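Local coordinates for uncharacterized protein (Shewanella amazonensis, PDB 2QVP) that probably acts as a zinc-dependent metallocarboxypeptidase of the M14 peptidase family, though its substrate is unknown, at residues His155-Ala160 and Thr227-Phe232; Glu78-Trp83 and Gln250-Arg255; His51-Leu56 and Gly147-Glu152; Cys242-Pro247 and Leu257-Ala262; Ser14-Cys19 and Leu85-Ser90. One frame throughout, in Å; residues are numbered along the deposited sequence. Where two conformers were deposited one is given.

In the fold
Five contacts surround the central mixed sheet of this peptidase M14 domain. Contacts 2, 4 and 5 form one connected group: contacts 2 and 4 share helix 252-270, contacts 2 and 5 share helix 80-91, and the centre of contact 2 lies about 9 Å from the centre of each of the others. Contacts 1 and 3 form a second group, with centres about 12 Å apart, where helices 145-152 and 154-160 meet; contacts 1 and 4 lie on opposite sides of the chain's centre. Contact 4 holds Glu245, the predicted proton donor/acceptor. Its side chain is about 11 Å from that of Phe229 in contact 1 and about 10 Å from that of Arg255 in contact 2.

Contact 1: His155-Ala160 and Thr227-Phe232; sequences HLLQVA and TSFESF
Gln158 and Phe232 bring two flat groups together. NE2 of Gln158 comes within 3.4 Å of Phe232 CZ, the far end of the ring. It comes in obliquely to the ring, with the amide and ring planes only 19° apart, and the two side chains as a whole cross at about a right angle. Phe232 gets there because its CG is anti to the backbone N (chi1 164°), which swings the ring out from helix 229-235 toward helix 154-160. Gln158 meets it with a chain that is extended beyond CG. The amide nitrogen makes its weak hydrogen bond outside the pair, with Ser236 OG.

One turn away, the Phe229 ring reaches across in the same manner. Leu157 CD1, in the modelled one of two deposited conformers, lies at the ring edge, near its plane, 4.3 Å from Phe229 CE1. Phe130 packs edge-to-face with Phe229, and Leu157 and Phe229 both rest on Leu105 of strand 101-105. At the start of helix 229-235, Ser228 is the N-cap: its OG accepts from Ser231 N at 3.2 Å.

Nothing but side-chain ends bridges the gap, as the nearest alpha carbons, those of Gln158 and Phe232, are 9.1 Å apart. A bound glycerol, probably from the crystallisation liquor, sits about 4 Å from the Phe232 side chain. The arrangement is helix-helix packing against a central sheet, as in the alpha/beta fold of M14 zinc peptidases.

Contact 2: Glu78-Trp83 and Gln250-Arg255; sequences ESAGPW and QPLDQR
Ala80 and Arg255 mark where the first turns of helices 80-91 and 252-270 come together, with their alpha carbons just 5.7 Å apart. This is close helix-helix packing within the alpha/beta fold of the M14 peptidases, and the small alanine side chain is consistent with so close an approach. The methyl group of Ala80 presses straight onto the other helix: its CB is 3.5 Å from Arg255 CB. Leu252 adds a second touch. Its side chain leaves opposite the backbone N (chi1 -175°) and carries CD1 to 4.2 Å from Ala80 CB and 3.9 Å from Ser79 OG.

Beyond CB, the arginine finds its polar partners outside the Ala80 contact. A bend at chi3 of Arg255 (-88°) folds the guanidinium back toward the start of its own helix, where NE and NH2 both make weak hydrogen bonds to Gln250 O. Its stronger partner is Glu170, salt-bridged through NH1, and Trp12 adds a cation-pi contact. Because Glu170 OE2 also accepts from Ala80 N, one carboxylate ties both helix starts together. Glu78, just upstream, points away; its OE2 is hydrogen-bonded to His75 ND1 and salt-bridged to Arg118, and the spacing of His75 and Glu78 is consistent with the HXXE zinc motif of the family. Over one face of the Arg255 guanidinium, offset toward its rim, sits Leu252 CD1, 3.5 Å above the plane.

Contact 3: His51-Leu56 and Gly147-Glu152; sequences HPLYLL and GRILLE
Leu53 carries this contact and gives up more surface to it than any other residue. It points from strand 51-57 at helix 145-152, and one of its methyl groups, CD2, does all the touching. That methyl meets two successive residues of the helix. It lies 4.2 Å from Ile149 CG2 and 4.0 Å from Leu150 CD1.

The two partners present themselves differently. Ile149 points directly at the strand, and its branch methyl CG2, anti to the backbone N, is the one that meets Leu53, while CG1 lies beside that N. Its side chain meets Leu53 at a slant. Leu150 leaves the helix more to one side and brings only its far end across, crossing Leu53 at about a right angle. Leu150 was deposited in two conformers, so the contact of its CD1 holds for the modelled one alone.

The alpha carbons of Leu53 and Ile149 are 8.5 Å apart, and the two segments together bury 118 Å². Around them, the backbone of Leu53 is hydrogen-bonded to Leu45 and Gly46 of strand 41-48, the outermost strand here, and its side chain also touches Ala48 there. Leu150 continues inward to Leu157, against which Leu55 of the same strand as Leu53 also packs.

Chemically the contact is wholly aliphatic. With no hydrogen bond or charge pair joining them, between these two segments the contact rests on shape and burial, and the methyl groups impose little directional preference of their own.

Contact 4: Cys242-Pro247 and Leu257-Ala262; sequences CCSETP and LANAAA
Thr246 and Asn259 make a buried, polar strand-on-helix contact between strand 241-247 of the central sheet and helix 252-270, the helix that follows it in the chain. The two short segments run nearly antiparallel, at 159°, with their axes 9.3 Å apart. Asn259 ND2 donates to Thr246 OG1 at 3.0 Å along a bent path, and the hydroxyl is tilted 23° out of the amide plane. The same ND2 also binds Arg255 O, one turn back, while Thr246 OG1 is shared with Glu170 OE1. At the other end of the amide, a water donates to OD1 of Asn259 at 2.6 Å and is hydrogen-bonded to Ser244 OG at 2.7 Å. Beside this polar row, Thr246 CG2 touches Ala258 CB at 4.0 Å. A leucine in place of Asn259 would probably leave both the Thr246 hydroxyl and the bridging water without their partner on the helix. Glu245, the predicted proton donor/acceptor between Ser244 and Thr246, points away from the helix. Helix 190-200 flanks the contact through Leu199, helix 80-91 meets Asn259 through Ala80, and strand 165-171 lies alongside, its Cys168 touching Ser244 and Asn259.

Contact 5: Ser14-Cys19 and Leu85-Ser90; sequences SEIFEC and LLHFLS
Phe17 and Ile16 sit at the tip of a tight turn between strands 13-14 and 19-20, facing Leu86 and His87 on helix 80-91; the alpha carbons of Ile16 and His87 are 8.5 Å apart. Ser14 OG accepts from Phe17 N at 2.9 Å, an ST motif, while Glu18 and Cys19 opposite Ser14 form a G1 beta bulge. The Phe17 ring runs alongside Leu86 in the opposite sense, with CE1 3.7 Å from Leu86 CD2 and 3.8 Å from Leu86 CD1. A chi1 of -155° turns the Leu86 branch away from its own N. Phe17 CZ lies 4.0 Å from His87 CB, and the backbone N of His87 is at the Phe17 ring edge. Ile16 CG2 lies over one face of the Phe17 ring, offset toward its rim, and comes within 4.1 Å of His87 ND1. With an alanine at Leu86, both methyls that touch Phe17 CE1 would be gone, which is likely to open a gap and let Phe17 shift. Trp83, Leu30 and Leu257 surround the contact. Contact with helix 80-91 is mainly apolar and aromatic, while Asp253 of helix 252-270 takes the hydrogen bonds of Ser14 OG and of the Glu15 and Ile16 amides.

Contact 1: His155-Ala160 and Thr227-Phe232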
# COMPACT_ATOMS: atom_id res chain seq x y z
N HIS A 155 0.03 15.45 -8.47
CA HIS A 155 1.08 15.38 -9.48
C HIS A 155 2.30 14.59 -9.01
O HIS A 155 2.76 13.70 -9.73
CB HIS A 155 1.51 16.79 -9.89
CG HIS A 155 2.55 16.80 -10.95
ND1 HIS A 155 3.86 17.17 -10.70
CD2 HIS A 155 2.50 16.41 -12.24
CE1 HIS A 155 4.56 17.03 -11.81
NE2 HIS A 155 3.76 16.59 -12.76
N LEU A 156 2.77 14.91 -7.80
CA LEU A 156 3.90 14.20 -7.18
C LEU A 156 3.66 12.69 -7.09
O LEU A 156 4.55 11.92 -7.40
CB LEU A 156 4.16 14.75 -5.77
CG LEU A 156 5.32 14.20 -4.93
CD1 LEU A 156 6.62 14.57 -5.56
CD2 LEU A 156 5.26 14.73 -3.50
N LEU A 157 2.45 12.29 -6.66
CA LEU A 157 2.09 10.89 -6.47
C LEU A 157 1.87 10.16 -7.79
O LEU A 157 2.06 8.94 -7.87
CB LEU A 157 0.86 10.80 -5.58
CG LEU A 157 1.04 11.39 -4.18
CD1 LEU A 157 -0.31 11.56 -3.53
CD2 LEU A 157 1.98 10.54 -3.30
N GLN A 158 1.44 10.90 -8.81
CA GLN A 158 1.25 10.35 -10.15
C GLN A 158 2.62 10.07 -10.79
O GLN A 158 2.83 8.98 -11.34
CB GLN A 158 0.40 11.28 -11.00
CG GLN A 158 -1.08 11.39 -10.56
CD GLN A 158 -1.84 12.54 -11.24
OE1 GLN A 158 -1.26 13.53 -11.67
NE2 GLN A 158 -3.15 12.39 -11.35
N VAL A 159 3.54 11.03 -10.68
CA VAL A 159 4.91 10.85 -11.15
C VAL A 159 5.58 9.69 -10.40
O VAL A 159 6.21 8.84 -11.01
CB VAL A 159 5.79 12.14 -10.97
CG1 VAL A 159 7.25 11.87 -11.30
CG2 VAL A 159 5.25 13.28 -11.82
N ALA A 160 5.38 9.66 -9.08
CA ALA A 160 5.93 8.63 -8.19
C ALA A 160 5.47 7.21 -8.53
O ALA A 160 6.19 6.29 -8.23
CB ALA A 160 5.59 8.95 -6.74
N THR A 227 -13.40 4.45 -6.93
CA THR A 227 -12.75 5.72 -6.58
C THR A 227 -11.62 5.50 -5.56
O THR A 227 -11.22 6.42 -4.83
CB THR A 227 -13.78 6.73 -6.11
OG1 THR A 227 -14.32 6.31 -4.85
CG2 THR A 227 -14.90 6.86 -7.18
N SER A 228 -11.05 4.28 -5.54
CA SER A 228 -9.90 3.96 -4.68
C SER A 228 -8.67 4.69 -5.15
O SER A 228 -8.58 5.14 -6.31
CB SER A 228 -9.63 2.45 -4.61
OG SER A 228 -9.20 1.94 -5.85
N PHE A 229 -7.71 4.82 -4.22
CA PHE A 229 -6.43 5.47 -4.51
C PHE A 229 -5.71 4.80 -5.73
O PHE A 229 -5.24 5.48 -6.66
CB PHE A 229 -5.57 5.53 -3.23
CG PHE A 229 -4.23 6.19 -3.41
CD1 PHE A 229 -4.14 7.57 -3.66
CD2 PHE A 229 -3.06 5.46 -3.28
CE1 PHE A 229 -2.91 8.18 -3.78
CE2 PHE A 229 -1.82 6.06 -3.39
CZ PHE A 229 -1.74 7.43 -3.66
N GLU A 230 -5.66 3.48 -5.73
CA GLU A 230 -5.02 2.69 -6.82
C GLU A 230 -5.77 2.80 -8.16
O GLU A 230 -5.13 2.83 -9.20
CB GLU A 230 -4.77 1.20 -6.41
CG GLU A 230 -5.97 0.29 -6.11
CD GLU A 230 -6.60 0.47 -4.70
OE1 GLU A 230 -6.22 1.40 -3.94
OE2 GLU A 230 -7.52 -0.31 -4.38
N SER A 231 -7.10 2.82 -8.14
CA SER A 231 -7.90 3.08 -9.34
C SER A 231 -7.55 4.47 -9.89
O SER A 231 -7.34 4.63 -11.09
CB SER A 231 -9.41 3.04 -9.07
OG SER A 231 -9.86 1.72 -8.86
N PHE A 232 -7.48 5.47 -9.00
CA PHE A 232 -7.10 6.83 -9.38
C PHE A 232 -5.72 6.89 -10.07
O PHE A 232 -5.57 7.48 -11.12
CB PHE A 232 -7.15 7.76 -8.13
CG PHE A 232 -6.41 9.08 -8.31
CD1 PHE A 232 -6.96 10.11 -9.03
CD2 PHE A 232 -5.16 9.28 -7.73
CE1 PHE A 232 -6.27 11.32 -9.22
CE2 PHE A 232 -4.47 10.48 -7.89
CZ PHE A 232 -5.03 11.51 -8.64

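Contact 2: Glu78-Trp83 and Gln250-Arg255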
# COMPACT_ATOMS: atom_id res chain seq x y z
N GLU A 78 -5.99 -2.65 9.08
CA GLU A 78 -5.19 -3.44 8.15
C GLU A 78 -3.72 -3.12 8.40
O GLU A 78 -2.95 -2.77 7.50
CB GLU A 78 -5.65 -3.09 6.73
CG GLU A 78 -7.16 -3.27 6.50
CD GLU A 78 -7.64 -2.85 5.10
OE1 GLU A 78 -6.84 -2.48 4.24
OE2 GLU A 78 -8.87 -2.85 4.88
N SER A 79 -3.34 -3.30 9.66
CA SER A 79 -2.05 -2.91 10.19
C SER A 79 -0.84 -3.65 9.64
O SER A 79 0.26 -3.09 9.68
CB SER A 79 -2.08 -3.04 11.73
OG SER A 79 -2.57 -4.29 12.14
N ALA A 80 -1.02 -4.84 9.09
CA ALA A 80 0.13 -5.58 8.53
C ALA A 80 0.74 -4.90 7.29
O ALA A 80 1.89 -5.19 6.92
CB ALA A 80 -0.24 -7.05 8.26
N GLY A 81 -0.01 -3.98 6.66
CA GLY A 81 0.51 -3.18 5.57
C GLY A 81 1.68 -2.33 6.02
O GLY A 81 2.79 -2.56 5.53
N PRO A 82 1.44 -1.34 6.91
CA PRO A 82 2.49 -0.49 7.48
C PRO A 82 3.64 -1.24 8.16
O PRO A 82 4.78 -0.92 7.92
CB PRO A 82 1.73 0.37 8.50
CG PRO A 82 0.42 0.52 7.92
CD PRO A 82 0.11 -0.84 7.32
N TRP A 83 3.32 -2.25 8.97
CA TRP A 83 4.36 -3.01 9.64
C TRP A 83 5.15 -3.81 8.64
O TRP A 83 6.36 -3.93 8.80
CB TRP A 83 3.80 -3.91 10.74
CG TRP A 83 3.30 -3.13 11.92
CD1 TRP A 83 2.01 -2.94 12.28
CD2 TRP A 83 4.10 -2.44 12.90
NE1 TRP A 83 1.94 -2.18 13.41
CE2 TRP A 83 3.20 -1.85 13.81
CE3 TRP A 83 5.47 -2.23 13.07
CZ2 TRP A 83 3.63 -1.07 14.89
CZ3 TRP A 83 5.90 -1.48 14.15
CH2 TRP A 83 4.98 -0.91 15.04
N GLN A 250 -5.36 -14.44 10.18
CA GLN A 250 -4.08 -15.13 10.28
C GLN A 250 -3.21 -14.40 11.27
O GLN A 250 -3.54 -13.27 11.65
CB GLN A 250 -3.41 -15.11 8.90
CG GLN A 250 -4.22 -15.81 7.81
CD GLN A 250 -4.32 -17.30 8.00
OE1 GLN A 250 -3.64 -17.89 8.85
NE2 GLN A 250 -5.16 -17.94 7.19
N PRO A 251 -2.10 -15.04 11.70
CA PRO A 251 -1.22 -14.35 12.66
C PRO A 251 -0.55 -13.12 12.04
O PRO A 251 -0.12 -13.17 10.88
CB PRO A 251 -0.16 -15.40 12.98
CG PRO A 251 -0.75 -16.72 12.50
CD PRO A 251 -1.59 -16.38 11.36
N LEU A 252 -0.48 -12.05 12.83
CA LEU A 252 0.06 -10.77 12.39
C LEU A 252 1.44 -10.89 11.74
O LEU A 252 1.63 -10.39 10.63
CB LEU A 252 0.12 -9.76 13.54
CG LEU A 252 0.57 -8.32 13.19
CD1 LEU A 252 -0.47 -7.61 12.38
CD2 LEU A 252 0.88 -7.54 14.47
N ASP A 253 2.39 -11.54 12.40
CA ASP A 253 3.75 -11.65 11.84
C ASP A 253 3.79 -12.35 10.47
O ASP A 253 4.52 -11.90 9.59
CB ASP A 253 4.72 -12.24 12.88
CG ASP A 253 5.00 -11.26 14.06
OD1 ASP A 253 4.88 -10.02 13.92
OD2 ASP A 253 5.37 -11.74 15.16
N GLN A 254 2.94 -13.36 10.24
CA GLN A 254 2.84 -13.98 8.92
C GLN A 254 2.32 -12.97 7.87
O GLN A 254 2.87 -12.85 6.76
CB GLN A 254 1.99 -15.25 8.97
CG GLN A 254 2.71 -16.39 9.71
CD GLN A 254 3.95 -16.87 8.95
OE1 GLN A 254 3.84 -17.39 7.84
NE2 GLN A 254 5.14 -16.69 9.54
N ARG A 255 1.30 -12.22 8.25
CA ARG A 255 0.80 -11.14 7.39
C ARG A 255 1.87 -10.07 7.13
O ARG A 255 1.95 -9.55 6.02
CB ARG A 255 -0.43 -10.49 7.98
CG ARG A 255 -1.69 -11.36 7.99
CD ARG A 255 -2.75 -10.54 8.68
NE ARG A 255 -2.78 -10.69 10.09
CZ ARG A 255 -3.27 -9.81 10.96
NH1 ARG A 255 -3.71 -8.59 10.61
NH2 ARG A 255 -3.22 -10.15 12.22

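Contact 3: His51-Leu56 and Gly147-Glu152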
# COMPACT_ATOMS: atom_id res chain seq x y z
N HIS A 51 -0.64 13.54 13.62
CA HIS A 51 0.26 12.47 13.20
C HIS A 51 0.60 12.77 11.74
O HIS A 51 -0.30 13.02 10.94
CB HIS A 51 -0.38 11.08 13.30
CG HIS A 51 -0.72 10.64 14.69
ND1 HIS A 51 0.24 10.32 15.62
CD2 HIS A 51 -1.91 10.40 15.28
CE1 HIS A 51 -0.34 9.93 16.74
NE2 HIS A 51 -1.65 9.97 16.56
N PRO A 52 1.89 12.74 11.38
CA PRO A 52 2.22 13.10 10.01
C PRO A 52 1.89 12.04 8.99
O PRO A 52 2.02 10.85 9.28
CB PRO A 52 3.75 13.29 10.08
CG PRO A 52 4.18 12.31 11.19
CD PRO A 52 3.09 12.37 12.18
N LEU A 53 1.40 12.48 7.83
CA LEU A 53 1.25 11.63 6.65
C LEU A 53 2.49 11.85 5.79
O LEU A 53 2.61 12.88 5.11
CB LEU A 53 -0.00 11.94 5.81
CG LEU A 53 -1.36 11.42 6.24
CD1 LEU A 53 -1.82 12.12 7.52
CD2 LEU A 53 -2.39 11.61 5.05
N TYR A 54 3.39 10.87 5.80
CA TYR A 54 4.64 10.94 5.06
C TYR A 54 4.65 10.38 3.65
O TYR A 54 3.96 9.42 3.33
CB TYR A 54 5.74 10.11 5.79
CG TYR A 54 6.25 10.69 7.08
CD1 TYR A 54 6.99 11.87 7.09
CD2 TYR A 54 6.04 10.02 8.30
CE1 TYR A 54 7.48 12.40 8.28
CE2 TYR A 54 6.54 10.53 9.49
CZ TYR A 54 7.24 11.73 9.47
OH TYR A 54 7.73 12.26 10.64
N LEU A 55 5.49 11.00 2.83
CA LEU A 55 5.88 10.45 1.55
C LEU A 55 7.39 10.29 1.67
O LEU A 55 8.10 11.27 1.83
CB LEU A 55 5.55 11.38 0.38
CG LEU A 55 5.99 10.78 -0.97
CD1 LEU A 55 5.10 9.55 -1.32
CD2 LEU A 55 5.97 11.86 -2.01
N LEU A 56 7.88 9.06 1.63
CA LEU A 56 9.30 8.80 1.73
C LEU A 56 9.76 8.51 0.32
O LEU A 56 9.12 7.73 -0.38
CB LEU A 56 9.58 7.59 2.63
CG LEU A 56 9.14 7.62 4.10
CD1 LEU A 56 9.66 6.40 4.82
CD2 LEU A 56 9.58 8.87 4.81
N GLY A 147 -7.43 11.86 2.13
CA GLY A 147 -7.60 11.79 0.69
C GLY A 147 -7.40 13.16 0.10
O GLY A 147 -6.76 13.26 -0.93
N ARG A 148 -7.92 14.20 0.77
CA ARG A 148 -7.75 15.57 0.30
C ARG A 148 -6.27 15.98 0.37
O ARG A 148 -5.77 16.65 -0.55
CB ARG A 148 -8.68 16.53 1.05
CG ARG A 148 -10.15 16.29 0.70
CD ARG A 148 -11.12 17.17 1.48
NE ARG A 148 -12.51 16.84 1.11
CZ ARG A 148 -13.22 17.41 0.13
NH1 ARG A 148 -12.75 18.40 -0.62
NH2 ARG A 148 -14.45 16.97 -0.10
N ILE A 149 -5.56 15.56 1.42
CA ILE A 149 -4.10 15.82 1.56
C ILE A 149 -3.32 15.18 0.39
O ILE A 149 -2.49 15.85 -0.23
CB ILE A 149 -3.52 15.32 2.91
CG1 ILE A 149 -3.92 16.28 4.02
CG2 ILE A 149 -1.94 15.12 2.84
CD1 ILE A 149 -3.64 15.76 5.38
N LEU A 150 -3.61 13.92 0.09
CA LEU A 150 -2.94 13.23 -1.02
C LEU A 150 -3.30 13.84 -2.38
O LEU A 150 -2.43 13.94 -3.25
CB LEU A 150 -3.20 11.71 -1.00
CG LEU A 150 -2.19 10.86 -0.20
CD1 LEU A 150 -1.71 11.51 1.10
CD2 LEU A 150 -2.79 9.47 0.05
N LEU A 151 -4.57 14.25 -2.56
CA LEU A 151 -4.99 14.87 -3.83
C LEU A 151 -4.33 16.23 -4.04
O LEU A 151 -4.04 16.60 -5.17
CB LEU A 151 -6.51 15.03 -3.97
CG LEU A 151 -7.48 14.01 -4.63
CD1 LEU A 151 -6.81 13.10 -5.64
CD2 LEU A 151 -8.33 13.22 -3.65
N GLU A 152 -4.09 16.96 -2.96
CA GLU A 152 -3.32 18.19 -3.06
C GLU A 152 -1.90 17.94 -3.59
O GLU A 152 -1.31 18.88 -4.09
CB GLU A 152 -3.29 18.92 -1.72
CG GLU A 152 -4.61 19.58 -1.39
CD GLU A 152 -4.74 20.02 0.07
OE1 GLU A 152 -3.80 19.79 0.89
OE2 GLU A 152 -5.80 20.60 0.40

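Contact 4: Cys242-Pro247 and Leu257-Ala262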
# COMPACT_ATOMS: atom_id res chain seq x y z
N CYS A 242 -1.56 -2.87 -8.15
CA CYS A 242 -1.95 -3.99 -7.34
C CYS A 242 -2.44 -3.49 -5.99
O CYS A 242 -1.91 -2.53 -5.46
CB CYS A 242 -0.80 -4.95 -7.14
SG CYS A 242 -1.21 -6.41 -6.13
N CYS A 243 -3.51 -4.11 -5.51
CA CYS A 243 -3.96 -3.92 -4.15
C CYS A 243 -3.95 -5.34 -3.59
O CYS A 243 -4.81 -6.13 -3.95
CB CYS A 243 -5.31 -3.27 -4.08
SG CYS A 243 -5.93 -3.13 -2.42
N SER A 244 -2.92 -5.69 -2.81
CA SER A 244 -2.76 -7.01 -2.18
C SER A 244 -3.68 -7.10 -0.96
O SER A 244 -3.86 -6.10 -0.28
CB SER A 244 -1.30 -7.21 -1.78
OG SER A 244 -0.87 -6.07 -1.03
N GLU A 245 -4.27 -8.26 -0.70
CA GLU A 245 -5.20 -8.42 0.43
C GLU A 245 -4.77 -9.58 1.34
O GLU A 245 -5.12 -10.72 1.08
CB GLU A 245 -6.63 -8.62 -0.09
CG GLU A 245 -7.20 -7.41 -0.83
CD GLU A 245 -7.71 -6.31 0.06
OE1 GLU A 245 -7.74 -6.43 1.30
OE2 GLU A 245 -8.13 -5.29 -0.51
N THR A 246 -3.97 -9.29 2.36
CA THR A 246 -3.57 -10.34 3.30
C THR A 246 -4.75 -10.64 4.26
O THR A 246 -5.53 -9.74 4.57
CB THR A 246 -2.21 -10.05 4.01
OG1 THR A 246 -2.20 -8.74 4.60
CG2 THR A 246 -1.09 -10.19 2.98
N PRO A 247 -4.89 -11.91 4.70
CA PRO A 247 -6.08 -12.25 5.49
C PRO A 247 -5.92 -11.91 6.97
O PRO A 247 -5.00 -12.44 7.60
CB PRO A 247 -6.18 -13.76 5.28
CG PRO A 247 -4.90 -14.19 4.55
CD PRO A 247 -3.97 -13.06 4.60
N LEU A 257 5.14 -10.59 7.09
CA LEU A 257 6.11 -11.17 6.16
C LEU A 257 5.59 -11.24 4.74
O LEU A 257 6.35 -10.98 3.81
CB LEU A 257 6.60 -12.54 6.64
CG LEU A 257 7.38 -12.51 7.95
CD1 LEU A 257 7.54 -13.92 8.56
CD2 LEU A 257 8.73 -11.83 7.72
N ALA A 258 4.31 -11.58 4.58
CA ALA A 258 3.66 -11.69 3.29
C ALA A 258 3.58 -10.35 2.60
O ALA A 258 3.81 -10.26 1.39
CB ALA A 258 2.25 -12.28 3.45
N ASN A 259 3.23 -9.32 3.36
CA ASN A 259 3.23 -7.97 2.82
C ASN A 259 4.60 -7.56 2.27
O ASN A 259 4.72 -7.12 1.12
CB ASN A 259 2.70 -6.97 3.88
CG ASN A 259 1.19 -6.90 3.88
OD1 ASN A 259 0.62 -6.22 3.06
ND2 ASN A 259 0.54 -7.59 4.81
N ALA A 260 5.64 -7.73 3.09
CA ALA A 260 7.02 -7.43 2.68
C ALA A 260 7.45 -8.21 1.43
O ALA A 260 8.17 -7.68 0.58
CB ALA A 260 7.97 -7.74 3.81
N ALA A 261 7.02 -9.48 1.36
CA ALA A 261 7.29 -10.42 0.25
C ALA A 261 6.68 -9.91 -1.05
O ALA A 261 7.34 -9.93 -2.10
CB ALA A 261 6.73 -11.78 0.58
N ALA A 262 5.43 -9.46 -0.98
CA ALA A 262 4.73 -8.85 -2.12
C ALA A 262 5.45 -7.57 -2.59
O ALA A 262 5.56 -7.35 -3.79
CB ALA A 262 3.29 -8.56 -1.78
O HOH W 1 -1.40 -6.80 1.50

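Contact 5: Ser14-Cys19 and Leu85-Ser90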
# COMPACT_ATOMS: atom_id res chain seq x y z
N SER A 14 2.89 -8.15 17.79
CA SER A 14 3.92 -8.55 16.85
C SER A 14 5.14 -8.91 17.65
O SER A 14 5.53 -8.14 18.53
CB SER A 14 4.34 -7.41 15.93
OG SER A 14 5.49 -7.77 15.15
N GLU A 15 5.74 -10.06 17.34
CA GLU A 15 7.01 -10.50 17.93
C GLU A 15 8.17 -9.97 17.09
O GLU A 15 9.22 -9.72 17.64
CB GLU A 15 7.12 -12.02 18.00
CG GLU A 15 5.99 -12.72 18.77
CD GLU A 15 5.88 -12.30 20.22
OE1 GLU A 15 6.89 -11.80 20.79
OE2 GLU A 15 4.78 -12.50 20.79
N ILE A 16 7.97 -9.83 15.78
CA ILE A 16 8.96 -9.20 14.86
C ILE A 16 9.27 -7.79 15.39
O ILE A 16 10.45 -7.39 15.48
CB ILE A 16 8.44 -9.13 13.42
CG1 ILE A 16 8.37 -10.52 12.78
CG2 ILE A 16 9.31 -8.24 12.53
CD1 ILE A 16 7.65 -10.50 11.41
N PHE A 17 8.24 -7.06 15.80
CA PHE A 17 8.43 -5.71 16.35
C PHE A 17 8.29 -5.56 17.86
O PHE A 17 8.52 -4.48 18.36
CB PHE A 17 7.52 -4.75 15.59
CG PHE A 17 7.86 -4.66 14.13
CD1 PHE A 17 9.01 -3.97 13.71
CD2 PHE A 17 7.08 -5.28 13.18
CE1 PHE A 17 9.33 -3.91 12.36
CE2 PHE A 17 7.40 -5.20 11.85
CZ PHE A 17 8.51 -4.51 11.43
N GLU A 18 7.91 -6.64 18.56
CA GLU A 18 7.81 -6.66 20.04
C GLU A 18 6.92 -5.54 20.56
O GLU A 18 7.30 -4.79 21.43
CB GLU A 18 9.22 -6.66 20.66
CG GLU A 18 10.06 -7.84 20.16
CD GLU A 18 11.44 -7.97 20.79
OE1 GLU A 18 12.08 -6.94 21.08
OE2 GLU A 18 11.90 -9.12 20.94
N CYS A 19 5.72 -5.43 19.99
CA CYS A 19 4.80 -4.37 20.35
C CYS A 19 3.41 -4.68 19.84
O CYS A 19 3.21 -5.64 19.13
CB CYS A 19 5.29 -3.02 19.78
SG CYS A 19 5.25 -2.89 17.97
N LEU A 85 5.63 -2.91 5.53
CA LEU A 85 6.47 -1.95 4.82
C LEU A 85 7.71 -1.65 5.62
O LEU A 85 8.81 -1.54 5.07
CB LEU A 85 5.74 -0.67 4.55
CG LEU A 85 6.54 0.23 3.60
CD1 LEU A 85 5.76 0.41 2.31
CD2 LEU A 85 6.77 1.52 4.30
N LEU A 86 7.53 -1.51 6.92
CA LEU A 86 8.64 -1.28 7.83
C LEU A 86 9.60 -2.47 7.72
O LEU A 86 10.82 -2.28 7.62
CB LEU A 86 8.11 -1.08 9.25
CG LEU A 86 8.89 -0.30 10.28
CD1 LEU A 86 8.09 -0.36 11.61
CD2 LEU A 86 10.27 -0.82 10.47
N HIS A 87 9.05 -3.70 7.70
CA HIS A 87 9.88 -4.91 7.57
C HIS A 87 10.63 -4.97 6.21
O HIS A 87 11.82 -5.33 6.14
CB HIS A 87 9.05 -6.18 7.85
CG HIS A 87 9.85 -7.44 7.77
ND1 HIS A 87 10.75 -7.81 8.74
CD2 HIS A 87 9.91 -8.40 6.80
CE1 HIS A 87 11.34 -8.94 8.38
NE2 HIS A 87 10.85 -9.31 7.21
N PHE A 88 9.92 -4.60 5.14
CA PHE A 88 10.47 -4.52 3.77
C PHE A 88 11.69 -3.59 3.75
O PHE A 88 12.77 -3.98 3.29
CB PHE A 88 9.36 -4.06 2.77
CG PHE A 88 9.86 -3.56 1.42
CD1 PHE A 88 10.30 -4.44 0.44
CD2 PHE A 88 9.80 -2.19 1.11
CE1 PHE A 88 10.74 -3.97 -0.79
CE2 PHE A 88 10.25 -1.71 -0.12
CZ PHE A 88 10.71 -2.60 -1.07
N LEU A 89 11.53 -2.38 4.29
CA LEU A 89 12.62 -1.38 4.31
C LEU A 89 13.84 -1.82 5.08
O LEU A 89 14.98 -1.57 4.65
CB LEU A 89 12.14 -0.05 4.92
CG LEU A 89 11.11 0.79 4.16
CD1 LEU A 89 10.76 2.03 4.97
CD2 LEU A 89 11.64 1.16 2.77
N SER A 90 13.59 -2.48 6.21
CA SER A 90 14.62 -2.96 7.09
C SER A 90 15.56 -3.98 6.39
O SER A 90 16.74 -4.06 6.73
CB SER A 90 13.98 -3.56 8.34
OG SER A 90 13.56 -4.88 8.09